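Local coordinates for protein putative oxidoreductase molybdopterin-binding subunit (Sulfolobus tokodaii, PDB 4ZOH) that binds a pterin cytosine dinucleotide cofactor as the putative molybdopterin-binding subunit of an oxidoreductase probably related to aldehyde oxidase and xanthine dehydrogenase, at residues G296-T301 and A318-T323; Q613-A618 and P680-A685. One frame throughout, in Å; residues are numbered along the deposited sequence.

Interaction 1 of 2, residues G296-T301 and A318-T323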
loop_
_atom_site.group_PDB
_atom_site.type_symbol
_atom_site.label_atom_id
_atom_site.label_comp_id
_atom_site.label_asym_id
_atom_site.label_seq_id
_atom_site.Cartn_x
_atom_site.Cartn_y
_atom_site.Cartn_z
ATOM N N GLY A 296 5.210 32.801 17.617
ATOM C CA GLY A 296 5.541 32.240 18.950
ATOM C C GLY A 296 7.076 32.210 19.162
ATOM O O GLY A 296 7.580 32.426 20.293
ATOM N N ASN A 297 7.794 31.931 18.071
ATOM C CA ASN A 297 9.291 31.895 18.063
ATOM C C ASN A 297 9.945 33.283 18.324
ATOM O O ASN A 297 10.993 33.366 18.994
ATOM C CB ASN A 297 9.804 31.320 16.729
ATOM C CG ASN A 297 9.445 29.856 16.566
ATOM O OD1 ASN A 297 8.979 29.229 17.492
ATOM N ND2 ASN A 297 9.706 29.304 15.415
ATOM N N VAL A 298 9.293 34.354 17.820
ATOM C CA VAL A 298 9.748 35.726 18.101
ATOM C C VAL A 298 9.839 36.018 19.588
ATOM O O VAL A 298 10.836 36.612 20.087
ATOM C CB VAL A 298 8.910 36.790 17.315
ATOM C CG1 VAL A 298 9.298 38.197 17.755
ATOM C CG2 VAL A 298 9.117 36.613 15.806
ATOM N N LYS A 299 8.841 35.566 20.284
ATOM C CA LYS A 299 8.762 35.663 21.688
ATOM C C LYS A 299 9.862 34.883 22.394
ATOM O O LYS A 299 10.419 35.391 23.379
ATOM C CB LYS A 299 7.400 35.207 22.153
ATOM C CG LYS A 299 6.331 36.153 21.566
ATOM C CD LYS A 299 4.965 35.720 22.035
ATOM C CE LYS A 299 3.871 36.319 21.185
ATOM N NZ LYS A 299 2.653 35.908 21.959
ATOM N N SER A 300 10.193 33.701 21.848
ATOM C CA SER A 300 11.283 32.880 22.408
ATOM C C SER A 300 12.597 33.638 22.299
ATOM O O SER A 300 13.346 33.694 23.288
ATOM C CB SER A 300 11.360 31.557 21.645
ATOM O OG SER A 300 10.229 30.812 21.981
ATOM N N THR A 301 12.833 34.277 21.137
ATOM C CA THR A 301 14.025 35.052 20.951
ATOM C C THR A 301 14.166 36.172 22.023
ATOM O O THR A 301 15.221 36.261 22.701
ATOM C CB THR A 301 14.012 35.715 19.604
ATOM O OG1 THR A 301 13.866 34.721 18.593
ATOM C CG2 THR A 301 15.286 36.551 19.374
ATOM N N ALA A 318 9.972 44.601 20.454
ATOM C CA ALA A 318 9.851 43.453 19.456
ATOM C C ALA A 318 8.822 43.630 18.317
ATOM O O ALA A 318 7.632 43.801 18.573
ATOM C CB ALA A 318 9.605 42.125 20.185
ATOM N N TYR A 319 9.297 43.580 17.088
ATOM C CA TYR A 319 8.477 43.512 15.883
ATOM C C TYR A 319 8.541 42.154 15.133
ATOM O O TYR A 319 9.640 41.608 14.930
ATOM C CB TYR A 319 8.950 44.549 14.874
ATOM C CG TYR A 319 8.689 45.965 15.276
ATOM C CD1 TYR A 319 9.613 46.638 16.132
ATOM C CD2 TYR A 319 7.538 46.664 14.819
ATOM C CE1 TYR A 319 9.400 47.940 16.526
ATOM C CE2 TYR A 319 7.319 48.008 15.202
ATOM C CZ TYR A 319 8.251 48.616 16.055
ATOM O OH TYR A 319 8.138 49.889 16.472
ATOM N N ALA A 320 7.368 41.628 14.731
ATOM C CA ALA A 320 7.284 40.564 13.751
ATOM C C ALA A 320 6.518 41.141 12.566
ATOM O O ALA A 320 5.326 41.452 12.660
ATOM C CB ALA A 320 6.608 39.309 14.364
ATOM N N VAL A 321 7.186 41.220 11.433
ATOM C CA VAL A 321 6.706 41.939 10.307
ATOM C C VAL A 321 6.609 41.053 9.097
ATOM O O VAL A 321 7.568 40.352 8.860
ATOM C CB VAL A 321 7.717 43.059 9.924
ATOM C CG1 VAL A 321 7.025 44.154 9.092
ATOM C CG2 VAL A 321 8.254 43.718 11.177
ATOM N N HIS A 322 5.542 41.179 8.267
ATOM C CA HIS A 322 5.467 40.515 6.927
ATOM C C HIS A 322 6.354 41.140 5.898
ATOM O O HIS A 322 6.600 42.347 5.960
ATOM C CB HIS A 322 4.024 40.577 6.379
ATOM C CG HIS A 322 3.045 39.878 7.254
ATOM N ND1 HIS A 322 3.088 38.511 7.447
ATOM C CD2 HIS A 322 2.053 40.343 8.040
ATOM C CE1 HIS A 322 2.117 38.160 8.281
ATOM N NE2 HIS A 322 1.463 39.248 8.647
ATOM N N THR A 323 6.816 40.346 4.938
ATOM C CA THR A 323 7.454 40.874 3.758
ATOM C C THR A 323 6.996 39.932 2.630
ATOM O O THR A 323 6.499 38.849 2.908
ATOM C CB THR A 323 9.056 40.915 3.867
ATOM O OG1 THR A 323 9.589 39.581 4.046
ATOM C CG2 THR A 323 9.538 41.790 5.029
#
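Val-298 and Ala-320 carry this contact, and it is apolar. Val-298 sits on helix 288-304 and Ala-320 on strand 313-321. Their CA atoms are 7.0 Å apart, and both CB atoms point across the gap. Methyl CG2 of Val-298 meets CB of Ala-320 at 4.0 Å, an ordinary van der Waals distance. The valine places CG1 anti to its backbone N (chi1 173°), which leaves CG2, beside that N, as the branch that meets the alanine. CG1 makes a looser approach to the backbone, 4.4 Å from Tyr-319 O. The alternation of the strand turns the Tyr-319 side chain away from the helix, where its ring stacks on His-132. The joint is small, burying 109 Å² in all. Val-298 also packs on Ala-281 of strand 272-282, so one residue of the helix touches two strands.

The polar bonds lie within the helix or run to other parts of the chain. In the helix, Thr-301 N bonds to Asn-297 O at 3.0 Å. On the strand side, the backbone of Tyr-319 bonds to Leu-279 and Ala-281, and that of Ala-320 to Tyr-130 and Tyr-131.

The arrangement is that of a beta-alpha-beta crossover. Strand 272-282, helix 288-304 and strand 313-321 follow in order, the strands run parallel, and the helix packs on their sheet.

Interaction 2 of 2, residues Q613-A618 and P680-A685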
loop_
_atom_site.group_PDB
_atom_site.type_symbol
_atom_site.label_atom_id
_atom_site.label_comp_id
_atom_site.label_asym_id
_atom_site.label_seq_id
_atom_site.Cartn_x
_atom_site.Cartn_y
_atom_site.Cartn_z
ATOM N N GLN A 613 24.713 21.964 12.275
ATOM C CA GLN A 613 23.768 23.011 11.738
ATOM C C GLN A 613 24.124 24.445 12.234
ATOM O O GLN A 613 24.275 25.362 11.442
ATOM C CB GLN A 613 22.301 22.612 12.032
ATOM C CG GLN A 613 21.848 21.619 10.969
ATOM C CD GLN A 613 20.533 21.004 11.368
ATOM O OE1 GLN A 613 20.274 20.792 12.553
ATOM N NE2 GLN A 613 19.667 20.747 10.384
ATOM N N GLY A 614 24.359 24.574 13.542
ATOM C CA GLY A 614 24.723 25.899 14.134
ATOM C C GLY A 614 26.019 26.433 13.525
ATOM O O GLY A 614 26.096 27.615 13.192
ATOM N N MET A 615 27.013 25.542 13.290
ATOM C CA MET A 615 28.294 25.963 12.668
ATOM C C MET A 615 28.075 26.388 11.230
ATOM O O MET A 615 28.690 27.349 10.725
ATOM C CB MET A 615 29.275 24.782 12.740
ATOM C CG MET A 615 30.484 24.958 11.838
ATOM S SD MET A 615 31.625 23.539 11.775
ATOM C CE MET A 615 31.187 22.840 13.362
ATOM N N ALA A 616 27.243 25.612 10.527
ATOM C CA ALA A 616 26.951 25.878 9.100
ATOM C C ALA A 616 26.229 27.286 8.941
ATOM O O ALA A 616 26.455 28.002 7.944
ATOM C CB ALA A 616 26.036 24.789 8.554
ATOM N N GLN A 617 25.343 27.615 9.888
ATOM C CA GLN A 617 24.693 28.960 9.886
ATOM C C GLN A 617 25.775 30.082 10.013
ATOM O O GLN A 617 25.788 31.061 9.187
ATOM C CB GLN A 617 23.661 29.094 11.041
ATOM C CG GLN A 617 22.982 30.492 10.991
ATOM C CD GLN A 617 21.872 30.794 11.960
ATOM O OE1 GLN A 617 21.556 30.052 12.927
ATOM N NE2 GLN A 617 21.261 31.958 11.722
ATOM N N ALA A 618 26.691 29.908 10.986
ATOM C CA ALA A 618 27.860 30.835 11.184
ATOM C C ALA A 618 28.733 30.927 9.945
ATOM O O ALA A 618 29.088 32.037 9.482
ATOM C CB ALA A 618 28.719 30.412 12.390
ATOM N N PRO A 680 26.931 31.102 17.943
ATOM C CA PRO A 680 27.812 32.141 18.524
ATOM C C PRO A 680 29.205 31.553 19.008
ATOM O O PRO A 680 30.180 32.303 19.073
ATOM C CB PRO A 680 27.067 32.532 19.809
ATOM C CG PRO A 680 26.281 31.341 20.195
ATOM C CD PRO A 680 25.786 30.779 18.840
ATOM N N THR A 681 29.250 30.273 19.415
ATOM C CA THR A 681 30.578 29.654 19.739
ATOM C C THR A 681 31.548 29.868 18.609
ATOM O O THR A 681 32.656 30.418 18.803
ATOM C CB THR A 681 30.493 28.159 20.057
ATOM O OG1 THR A 681 29.653 28.019 21.196
ATOM C CG2 THR A 681 31.933 27.598 20.514
ATOM N N ILE A 682 31.085 29.533 17.417
ATOM C CA ILE A 682 31.919 29.576 16.202
ATOM C C ILE A 682 32.217 31.025 15.771
ATOM O O ILE A 682 33.356 31.357 15.360
ATOM C CB ILE A 682 31.314 28.737 15.033
ATOM C CG1 ILE A 682 31.319 27.195 15.340
ATOM C CG2 ILE A 682 32.022 29.106 13.753
ATOM C CD1 ILE A 682 32.714 26.644 15.509
ATOM N N ILE A 683 31.172 31.872 15.796
ATOM C CA ILE A 683 31.385 33.269 15.487
ATOM C C ILE A 683 32.381 33.911 16.528
ATOM O O ILE A 683 33.236 34.677 16.124
ATOM C CB ILE A 683 30.071 34.118 15.381
ATOM C CG1 ILE A 683 29.140 33.582 14.248
ATOM C CG2 ILE A 683 30.514 35.592 15.116
ATOM C CD1 ILE A 683 29.755 33.761 12.832
ATOM N N ASN A 684 32.234 33.617 17.809
ATOM C CA ASN A 684 33.162 34.198 18.798
ATOM C C ASN A 684 34.604 33.788 18.485
ATOM O O ASN A 684 35.503 34.654 18.423
ATOM C CB ASN A 684 32.744 33.843 20.219
ATOM C CG ASN A 684 31.510 34.616 20.656
ATOM O OD1 ASN A 684 31.042 35.446 19.881
ATOM N ND2 ASN A 684 30.948 34.338 21.886
ATOM N N ALA A 685 34.778 32.496 18.165
ATOM C CA ALA A 685 36.072 31.947 17.717
ATOM C C ALA A 685 36.627 32.696 16.556
ATOM O O ALA A 685 37.798 33.142 16.652
ATOM C CB ALA A 685 36.042 30.451 17.445
#
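This is a buried, wholly apolar helix-helix contact between helix 600-619 and helix 673-688, which meet over the sheet that contains strands 568-577 and 583-593. Met-615 and Ile-682 both pack on Val-585 of that sheet, and Ile-682 also on Ala-573 and Tyr-588. The two short segments cross at -44°, with their axes 8.6 Å apart at closest approach. Together they bury 195 Å².

Ala-618 is the centre of the joint. Its CB points at the other helix and lies between two consecutive isoleucines. The closest touch is to Ile-683, whose CD1 reaches Ala-618 CB at 3.5 Å. The Ile-683 CA–CB bond does not aim at the partner helix, but its end swings in. CG1 lies beside the backbone N (chi1 -61°), and the turn at chi2 (-66°) brings CD1 to the alanine methyl. CD1 is also 3.8 Å from Ala-618 O, a plain packing contact. From Ile-682 the branch methyl CG2 meets Ala-618 CB at 3.8 Å. The other branch serves a different partner: Ile-682 CG1 lies 4.1 Å from Met-615 CB. Ile-682 thus bridges two residues one turn apart on helix 600-619. Met-615 touches through the root of its side chain, not through its sulfur.

Other parts of the fold pack around the joint. Ile-683 packs on Arg-345 of helix 336-353, and Gly-614 O is hydrogen-bonded to Thr-679 OG1.

The chemistry is that of close hydrocarbon packing. The small alanine lets Ile-683 CD1 come near the backbone of helix 600-619, and Ile-682 pack on the alanine methyl. Between these segments, the pairing rests on shape and exclusion of water, with no directional bond.

Interaction 1 and interaction 2 are separate packing joints of one subunit. They follow one another along the chain. Their centres are 22 Å apart and their nearest atoms about 10 Å, so they do not touch. Interaction 1 ties a helix to a sheet in the first molybdopterin cofactor-binding domain (121-366). Interaction 2 joins two helices, and its segment 613-618 lies in the second (384-648). Side chains do run between these regions. Gln-613 bonds to Arg-332, and Gln-617 to Arg-256 of strand 254-266, in the same sheet as strand 313-321. The pterin cytosine dinucleotide pocket is built from 32 residues scattered between 213 and 672, which does not by itself place either contact in the pocket.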